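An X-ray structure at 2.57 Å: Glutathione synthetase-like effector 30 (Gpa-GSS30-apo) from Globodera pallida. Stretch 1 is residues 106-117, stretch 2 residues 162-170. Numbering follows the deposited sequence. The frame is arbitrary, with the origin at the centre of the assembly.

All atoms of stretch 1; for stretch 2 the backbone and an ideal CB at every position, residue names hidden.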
ATOM      1  N   ASP A 106      22.037  19.903  -5.179  1.00 53.61           N
ATOM      2  CA  ASP A 106      23.395  20.248  -4.745  1.00 57.11           C
ATOM      3  C   ASP A 106      23.465  21.285  -3.617  1.00 55.82           C
ATOM      4  O   ASP A 106      24.406  21.266  -2.830  1.00 57.02           O
ATOM      5  CB  ASP A 106      24.244  20.759  -5.932  1.00 62.44           C
ATOM      6  CG  ASP A 106      24.621  19.653  -6.931  1.00 66.28           C
ATOM      7  OD1 ASP A 106      24.701  18.463  -6.519  1.00 70.10           O
ATOM      8  OD2 ASP A 106      24.827  19.981  -8.137  1.00 68.28           O
ATOM      9  N   VAL A 107      22.489  22.189  -3.550  1.00 53.73           N
ATOM     10  CA  VAL A 107      22.532  23.291  -2.586  1.00 52.56           C
ATOM     11  C   VAL A 107      21.929  22.907  -1.219  1.00 51.90           C
ATOM     12  O   VAL A 107      22.039  23.669  -0.240  1.00 50.67           O
ATOM     13  CB  VAL A 107      21.881  24.568  -3.178  1.00 52.17           C
ATOM     14  CG1 VAL A 107      20.354  24.509  -3.153  1.00 50.55           C
ATOM     15  CG2 VAL A 107      22.397  25.807  -2.474  1.00 52.37           C
ATOM     16  N   GLN A 108      21.320  21.717  -1.143  1.00 51.95           N
ATOM     17  CA  GLN A 108      20.625  21.283   0.071  1.00 50.50           C
ATOM     18  C   GLN A 108      21.542  21.209   1.275  1.00 50.99           C
ATOM     19  O   GLN A 108      21.170  21.659   2.341  1.00 51.08           O
ATOM     20  CB  GLN A 108      19.910  19.932  -0.129  1.00 49.81           C
ATOM     21  CG  GLN A 108      18.838  19.639   0.922  1.00 49.31           C
ATOM     22  CD  GLN A 108      17.761  20.732   1.021  1.00 50.17           C
ATOM     23  OE1 GLN A 108      17.126  20.887   2.061  1.00 50.61           O
ATOM     24  NE2 GLN A 108      17.554  21.498  -0.068  1.00 52.74           N
ATOM     25  N   LYS A 109      22.743  20.669   1.103  1.00 53.16           N
ATOM     26  CA  LYS A 109      23.736  20.640   2.192  1.00 54.95           C
ATOM     27  C   LYS A 109      23.979  22.062   2.760  1.00 54.81           C
ATOM     28  O   LYS A 109      23.902  22.287   3.973  1.00 53.81           O
ATOM     29  CB  LYS A 109      25.040  20.009   1.694  1.00 57.43           C
ATOM     30  CG  LYS A 109      26.018  19.581   2.771  1.00 59.72           C
ATOM     31  CD  LYS A 109      27.425  19.423   2.195  1.00 63.06           C
ATOM     32  CE  LYS A 109      28.489  19.288   3.279  1.00 64.42           C
ATOM     33  NZ  LYS A 109      28.408  17.980   4.001  1.00 64.82           N
ATOM     34  N   ALA A 110      24.231  23.014   1.865  1.00 55.30           N
ATOM     35  CA  ALA A 110      24.400  24.428   2.233  1.00 55.31           C
ATOM     36  C   ALA A 110      23.175  25.010   2.926  1.00 53.51           C
ATOM     37  O   ALA A 110      23.280  25.793   3.874  1.00 54.15           O
ATOM     38  CB  ALA A 110      24.705  25.249   0.991  1.00 56.28           C
ATOM     39  N   MET A 111      22.010  24.642   2.427  1.00 52.31           N
ATOM     40  CA  MET A 111      20.755  25.171   2.938  1.00 51.94           C
ATOM     41  C   MET A 111      20.481  24.701   4.386  1.00 50.50           C
ATOM     42  O   MET A 111      20.059  25.492   5.236  1.00 49.75           O
ATOM     43  CB  MET A 111      19.606  24.780   2.013  1.00 52.79           C
ATOM     44  CG  MET A 111      18.533  25.842   1.948  1.00 54.90           C
ATOM     45  SD  MET A 111      18.951  27.097   0.737  1.00 58.52           S
ATOM     46  CE  MET A 111      18.173  28.531   1.526  1.00 60.13           C
ATOM     47  N   LEU A 112      20.747  23.426   4.675  1.00 48.23           N
ATOM     48  CA  LEU A 112      20.659  22.937   6.055  1.00 46.23           C
ATOM     49  C   LEU A 112      21.679  23.643   6.950  1.00 44.74           C
ATOM     50  O   LEU A 112      21.337  24.120   8.019  1.00 44.11           O
ATOM     51  CB  LEU A 112      20.867  21.425   6.117  1.00 46.92           C
ATOM     52  CG  LEU A 112      19.854  20.530   5.402  1.00 46.74           C
ATOM     53  CD1 LEU A 112      20.289  19.072   5.426  1.00 47.00           C
ATOM     54  CD2 LEU A 112      18.494  20.686   6.039  1.00 46.06           C
ATOM     55  N   LEU A 113      22.918  23.740   6.500  1.00 44.10           N
ATOM     56  CA  LEU A 113      23.946  24.392   7.304  1.00 45.09           C
ATOM     57  C   LEU A 113      23.629  25.833   7.670  1.00 44.58           C
ATOM     58  O   LEU A 113      23.904  26.239   8.766  1.00 44.09           O
ATOM     59  CB  LEU A 113      25.326  24.308   6.628  1.00 46.88           C
ATOM     60  CG  LEU A 113      26.054  22.960   6.659  1.00 47.51           C
ATOM     61  CD1 LEU A 113      27.468  23.121   6.128  1.00 49.10           C
ATOM     62  CD2 LEU A 113      26.082  22.375   8.070  1.00 47.68           C
ATOM     63  N   LEU A 114      23.034  26.602   6.764  1.00 45.39           N
ATOM     64  CA  LEU A 114      22.678  28.005   7.061  1.00 45.42           C
ATOM     65  C   LEU A 114      21.597  28.130   8.145  1.00 44.10           C
ATOM     66  O   LEU A 114      21.722  28.925   9.049  1.00 44.33           O
ATOM     67  CB  LEU A 114      22.211  28.707   5.792  1.00 46.22           C
ATOM     68  CG  LEU A 114      21.553  30.073   5.943  1.00 48.24           C
ATOM     69  CD1 LEU A 114      22.516  31.057   6.572  1.00 50.46           C
ATOM     70  CD2 LEU A 114      21.074  30.596   4.605  1.00 49.17           C
ATOM     71  N   TYR A 115      20.515  27.370   8.024  1.00 43.09           N
ATOM     72  CA  TYR A 115      19.428  27.445   8.983  1.00 42.80           C
ATOM     73  C   TYR A 115      19.796  26.794  10.317  1.00 43.25           C
ATOM     74  O   TYR A 115      19.333  27.238  11.366  1.00 44.49           O
ATOM     75  CB  TYR A 115      18.154  26.823   8.404  1.00 42.31           C
ATOM     76  CG  TYR A 115      17.492  27.723   7.411  1.00 42.33           C
ATOM     77  CD1 TYR A 115      16.657  28.737   7.824  1.00 42.39           C
ATOM     78  CD2 TYR A 115      17.728  27.576   6.058  1.00 42.85           C
ATOM     79  CE1 TYR A 115      16.062  29.584   6.909  1.00 43.11           C
ATOM     80  CE2 TYR A 115      17.144  28.416   5.126  1.00 43.49           C
ATOM     81  CZ  TYR A 115      16.312  29.415   5.555  1.00 43.26           C
ATOM     82  OH  TYR A 115      15.748  30.226   4.611  1.00 43.65           O
ATOM     83  N   PHE A 116      20.633  25.759  10.284  1.00 43.17           N
ATOM     84  CA  PHE A 116      21.137  25.156  11.509  1.00 43.18           C
ATOM     85  C   PHE A 116      21.947  26.149  12.326  1.00 43.82           C
ATOM     86  O   PHE A 116      21.714  26.299  13.500  1.00 44.45           O
ATOM     87  CB  PHE A 116      21.980  23.917  11.200  1.00 43.50           C
ATOM     88  CG  PHE A 116      22.603  23.303  12.416  1.00 43.95           C
ATOM     89  CD1 PHE A 116      21.801  22.861  13.449  1.00 43.82           C
ATOM     90  CD2 PHE A 116      23.983  23.197  12.545  1.00 44.79           C
ATOM     91  CE1 PHE A 116      22.360  22.317  14.594  1.00 44.23           C
ATOM     92  CE2 PHE A 116      24.547  22.634  13.668  1.00 45.44           C
ATOM     93  CZ  PHE A 116      23.735  22.199  14.700  1.00 44.87           C
ATOM     94  N   ARG A 117      22.882  26.828  11.680  1.00 46.05           N
ATOM     95  CA  ARG A 117      23.776  27.801  12.327  1.00 47.85           C
ATOM     96  C   ARG A 117      23.073  29.075  12.773  1.00 47.83           C
ATOM     97  O   ARG A 117      23.401  29.634  13.814  1.00 48.85           O
ATOM     98  CB  ARG A 117      24.924  28.147  11.394  1.00 49.04           C
ATOM     99  CG  ARG A 117      25.878  26.989  11.193  1.00 50.36           C
ATOM    100  CD  ARG A 117      26.922  27.276  10.116  1.00 52.48           C
ATOM    101  NE  ARG A 117      27.659  26.071   9.749  1.00 53.99           N
ATOM    102  CZ  ARG A 117      28.651  26.009   8.857  1.00 56.54           C
ATOM    103  NH1 ARG A 117      29.061  27.096   8.205  1.00 57.68           N
ATOM    104  NH2 ARG A 117      29.243  24.838   8.611  1.00 57.32           N
ATOM    105  N   UNK A 162      17.914  17.029  15.952  1.00 49.66           N
ATOM    106  CA  UNK A 162      17.700  16.383  14.662  1.00 49.40           C
ATOM    107  C   UNK A 162      16.955  17.393  13.825  1.00 49.15           C
ATOM    108  O   UNK A 162      15.964  17.942  14.270  1.00 48.97           O
ATOM    109  CB  UNK A 162      16.935  15.063  14.784  1.00 49.40           C
ATOM    110  N   UNK A 163      17.429  17.641  12.613  1.00 49.94           N
ATOM    111  CA  UNK A 163      16.943  18.769  11.836  1.00 49.80           C
ATOM    112  C   UNK A 163      16.717  18.325  10.402  1.00 50.22           C
ATOM    113  O   UNK A 163      17.676  18.058   9.685  1.00 51.50           O
ATOM    114  CB  UNK A 163      17.923  19.942  11.895  1.00 49.80           C
ATOM    115  N   UNK A 164      15.446  18.198  10.025  1.00 50.23           N
ATOM    116  CA  UNK A 164      15.038  17.767   8.689  1.00 51.47           C
ATOM    117  C   UNK A 164      14.334  18.952   8.022  1.00 49.29           C
ATOM    118  O   UNK A 164      13.519  19.636   8.645  1.00 47.15           O
ATOM    119  CB  UNK A 164      14.130  16.537   8.747  1.00 51.47           C
ATOM    120  N   UNK A 165      14.663  19.180   6.748  1.00 47.66           N
ATOM    121  CA  UNK A 165      14.180  20.333   5.997  1.00 45.16           C
ATOM    122  C   UNK A 165      13.658  19.885   4.655  1.00 43.11           C
ATOM    123  O   UNK A 165      14.147  18.913   4.104  1.00 41.51           O
ATOM    124  CB  UNK A 165      15.284  21.378   5.819  1.00 45.16           C
ATOM    125  N   UNK A 166      12.626  20.577   4.171  1.00 43.33           N
ATOM    126  CA  UNK A 166      12.199  20.504   2.775  1.00 43.63           C
ATOM    127  C   UNK A 166      12.262  21.913   2.213  1.00 42.94           C
ATOM    128  O   UNK A 166      11.543  22.781   2.673  1.00 43.68           O
ATOM    129  CB  UNK A 166      10.796  19.910   2.638  1.00 43.63           C
ATOM    130  N   UNK A 167      13.152  22.136   1.252  1.00 43.56           N
ATOM    131  CA  UNK A 167      13.235  23.399   0.494  1.00 43.95           C
ATOM    132  C   UNK A 167      12.427  23.233  -0.778  1.00 44.17           C
ATOM    133  O   UNK A 167      12.625  22.246  -1.484  1.00 45.49           O
ATOM    134  CB  UNK A 167      14.683  23.776   0.175  1.00 43.95           C
ATOM    135  N   UNK A 168      11.532  24.174  -1.073  1.00 44.43           N
ATOM    136  CA  UNK A 168      10.728  24.144  -2.289  1.00 45.70           C
ATOM    137  C   UNK A 168      11.240  25.125  -3.375  1.00 46.03           C
ATOM    138  O   UNK A 168      11.668  26.230  -3.083  1.00 45.61           O
ATOM    139  CB  UNK A 168       9.274  24.470  -1.940  1.00 45.70           C
ATOM    140  N   UNK A 169      11.194  24.691  -4.632  1.00 46.15           N
ATOM    141  CA  UNK A 169      11.681  25.458  -5.765  1.00 47.11           C
ATOM    142  C   UNK A 169      10.690  25.501  -6.932  1.00 47.08           C
ATOM    143  O   UNK A 169       9.873  24.602  -7.102  1.00 44.84           O
ATOM    144  CB  UNK A 169      13.012  24.874  -6.242  1.00 47.11           C
ATOM    145  N   UNK A 170      10.776  26.581  -7.701  1.00 49.34           N
ATOM    146  CA  UNK A 170      10.048  26.779  -8.951  1.00 51.52           C
ATOM    147  C   UNK A 170      11.122  27.001 -10.010  1.00 50.38           C
ATOM    148  O   UNK A 170      12.074  27.735  -9.760  1.00 50.82           O
ATOM    149  CB  UNK A 170       9.062  27.946  -8.874  1.00 51.52           C
TER

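The backbone of stretch 2 has phi/psi values typical of a strand throughout, so CA-to-CB directions alternate. Its axis passes 9.5 Å from that of helix 106-117 at the closest, with 125° between their N-to-C directions. The CA-to-CB bonds of 163, 165, 167 and 169 point toward the helix.

At position 162 no atom of stretch 1 lies within 5.5 Å of the ideal CB, so the helix sets no preference. The residue is Met 162, without contact to it.

Position 163 points toward the helix. Its CA is 7.6 Å from the CA of Phe 116, and its ideal CB is 5.1 Å from Phe 116 CD1, leaving room for a sizeable group. Leu 112, Tyr 115 and Phe 116 make the neighbourhood largely apolar, which would suit leucine, methionine or an aromatic residue. The deposited Phe 163, with chi1 at 169° (t), places its ring against Leu 112, Tyr 115 and Phe 116: CZ reaches Tyr 115 CB at 3.8 Å, and CE2 lies 4.0 Å from both Leu 112 CD2 and Phe 116 CB. The carbonyl oxygen of Leu 112 sits near the ring plane, at the edge, 3.4 Å from Phe 163 CE2. Leu 112 O already accepts the helical bond from Phe 116 N (2.9 Å).

Position 164 points away, and its ideal CB has no helix atom within 5.5 Å; many residues would fit. It is Cys 164, bonded covalently to a group elsewhere in the structure.

At position 165 the ideal CB points toward the helix and lies only 3.3 Å from Leu 112 CD2, a tight fit, and 4.2 Å from Gln 108 OE1. An unbranched CB is the cautious expectation, with a longer chain that can reach Met 111 and Tyr 115; methionine or glutamine are plausible, and nothing visible in stretch 1 would balance a charge. Gln 165 has chi1 and chi2 both t. Its CB packs 3.2 Å from Leu 112 CD2, while NE2 comes within 3.2 Å of Tyr 115 CD2 and OE1 within 3.8 Å of Met 111 CG. Gln 165 OE1 and Gln 108 OE1 are 3.4 Å apart, but as two acceptors they form no hydrogen bond.

Position 166 points away, so the helix does not constrain it. Arg 166 instead pairs with the residue at 168 on its own strand.

Position 167 points toward the helix. Its ideal CB is 3.7 Å from Gln 108 NE2 and 4.7 Å from Met 111 CG, favouring a small residue such as alanine, serine or glycine, although the backbone alone cannot exclude others. Ala 167 places CB 3.6 Å from Gln 108 NE2.

Position 168 is beyond the helix's reach, so stretch 1 allows many kinds of side chain there. Asp 168 OD1 meets Arg 166 NE at 3.2 Å in a salt bridge, and Asp 168 OD2 accepts from Arg 166 NH2 at 3.3 Å.

Position 169 points toward the helix, yet no helix atom is within 5.5 Å of its ideal CB. Val 107, Met 111 and the amide of Gln 108 line this end, so a long, largely apolar side chain suits the gap, with a polar tip tolerable; tyrosine, phenylalanine or methionine could close it. Tyr 169 (chi1 m) brings OH to 3.4 Å from Val 107 CG1.

Position 170 is out of reach and equally unconstrained by stretch 1; Met 170 makes no contact.

Stretch 2, residues 162-170: MFCQRADYM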
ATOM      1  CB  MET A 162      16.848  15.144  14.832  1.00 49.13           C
ATOM      2  CG  MET A 162      16.381  14.525  13.538  1.00 49.16           C
ATOM      3  SD  MET A 162      15.678  12.921  13.905  1.00 48.51           S
ATOM      4  CE  MET A 162      14.707  12.691  12.418  1.00 49.09           C
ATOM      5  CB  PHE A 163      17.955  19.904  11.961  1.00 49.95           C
ATOM      6  CG  PHE A 163      17.736  21.030  11.010  1.00 49.45           C
ATOM      7  CD1 PHE A 163      16.458  21.526  10.761  1.00 49.30           C
ATOM      8  CD2 PHE A 163      18.825  21.616  10.367  1.00 49.90           C
ATOM      9  CE1 PHE A 163      16.270  22.574   9.871  1.00 49.89           C
ATOM     10  CE2 PHE A 163      18.652  22.663   9.481  1.00 49.73           C
ATOM     11  CZ  PHE A 163      17.378  23.145   9.228  1.00 50.59           C
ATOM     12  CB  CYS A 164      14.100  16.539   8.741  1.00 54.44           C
ATOM     13  SG  CYS A 164      14.847  14.903   9.120  1.00 60.37           S
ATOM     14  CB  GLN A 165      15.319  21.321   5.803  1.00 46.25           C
ATOM     15  CG  GLN A 165      14.938  22.781   5.595  1.00 46.49           C
ATOM     16  CD  GLN A 165      16.160  23.645   5.327  1.00 47.27           C
ATOM     17  OE1 GLN A 165      16.869  23.430   4.355  1.00 47.89           O
ATOM     18  NE2 GLN A 165      16.421  24.618   6.198  1.00 49.25           N
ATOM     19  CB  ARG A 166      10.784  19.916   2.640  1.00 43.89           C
ATOM     20  CG  ARG A 166      10.540  19.250   1.271  1.00 44.95           C
ATOM     21  CD  ARG A 166       9.097  18.804   1.057  1.00 44.84           C
ATOM     22  NE  ARG A 166       8.183  19.953   1.019  1.00 45.90           N
ATOM     23  CZ  ARG A 166       7.019  20.078   1.671  1.00 45.89           C
ATOM     24  NH1 ARG A 166       6.526  19.103   2.452  1.00 46.94           N
ATOM     25  NH2 ARG A 166       6.337  21.209   1.540  1.00 45.37           N
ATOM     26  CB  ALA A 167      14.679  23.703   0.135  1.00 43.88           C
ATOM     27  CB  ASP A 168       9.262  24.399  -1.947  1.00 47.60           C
ATOM     28  CG  ASP A 168       8.653  23.279  -1.082  1.00 49.15           C
ATOM     29  OD1 ASP A 168       9.240  22.179  -0.987  1.00 50.82           O
ATOM     30  OD2 ASP A 168       7.585  23.489  -0.474  1.00 51.65           O
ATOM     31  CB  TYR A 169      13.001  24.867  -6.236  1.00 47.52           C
ATOM     32  CG  TYR A 169      14.094  24.884  -5.172  1.00 47.39           C
ATOM     33  CD1 TYR A 169      14.226  23.838  -4.287  1.00 45.31           C
ATOM     34  CD2 TYR A 169      15.016  25.951  -5.080  1.00 47.77           C
ATOM     35  CE1 TYR A 169      15.229  23.837  -3.336  1.00 46.40           C
ATOM     36  CE2 TYR A 169      16.025  25.960  -4.129  1.00 47.09           C
ATOM     37  CZ  TYR A 169      16.130  24.899  -3.254  1.00 46.75           C
ATOM     38  OH  TYR A 169      17.105  24.854  -2.278  1.00 46.35           O
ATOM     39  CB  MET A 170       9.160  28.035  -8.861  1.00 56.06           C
ATOM     40  CG  MET A 170       7.715  27.865  -9.314  1.00 61.26           C
ATOM     41  SD  MET A 170       6.481  27.703  -7.977  1.00 68.05           S
ATOM     42  CE  MET A 170       5.166  26.816  -8.821  1.00 65.95           C
TER
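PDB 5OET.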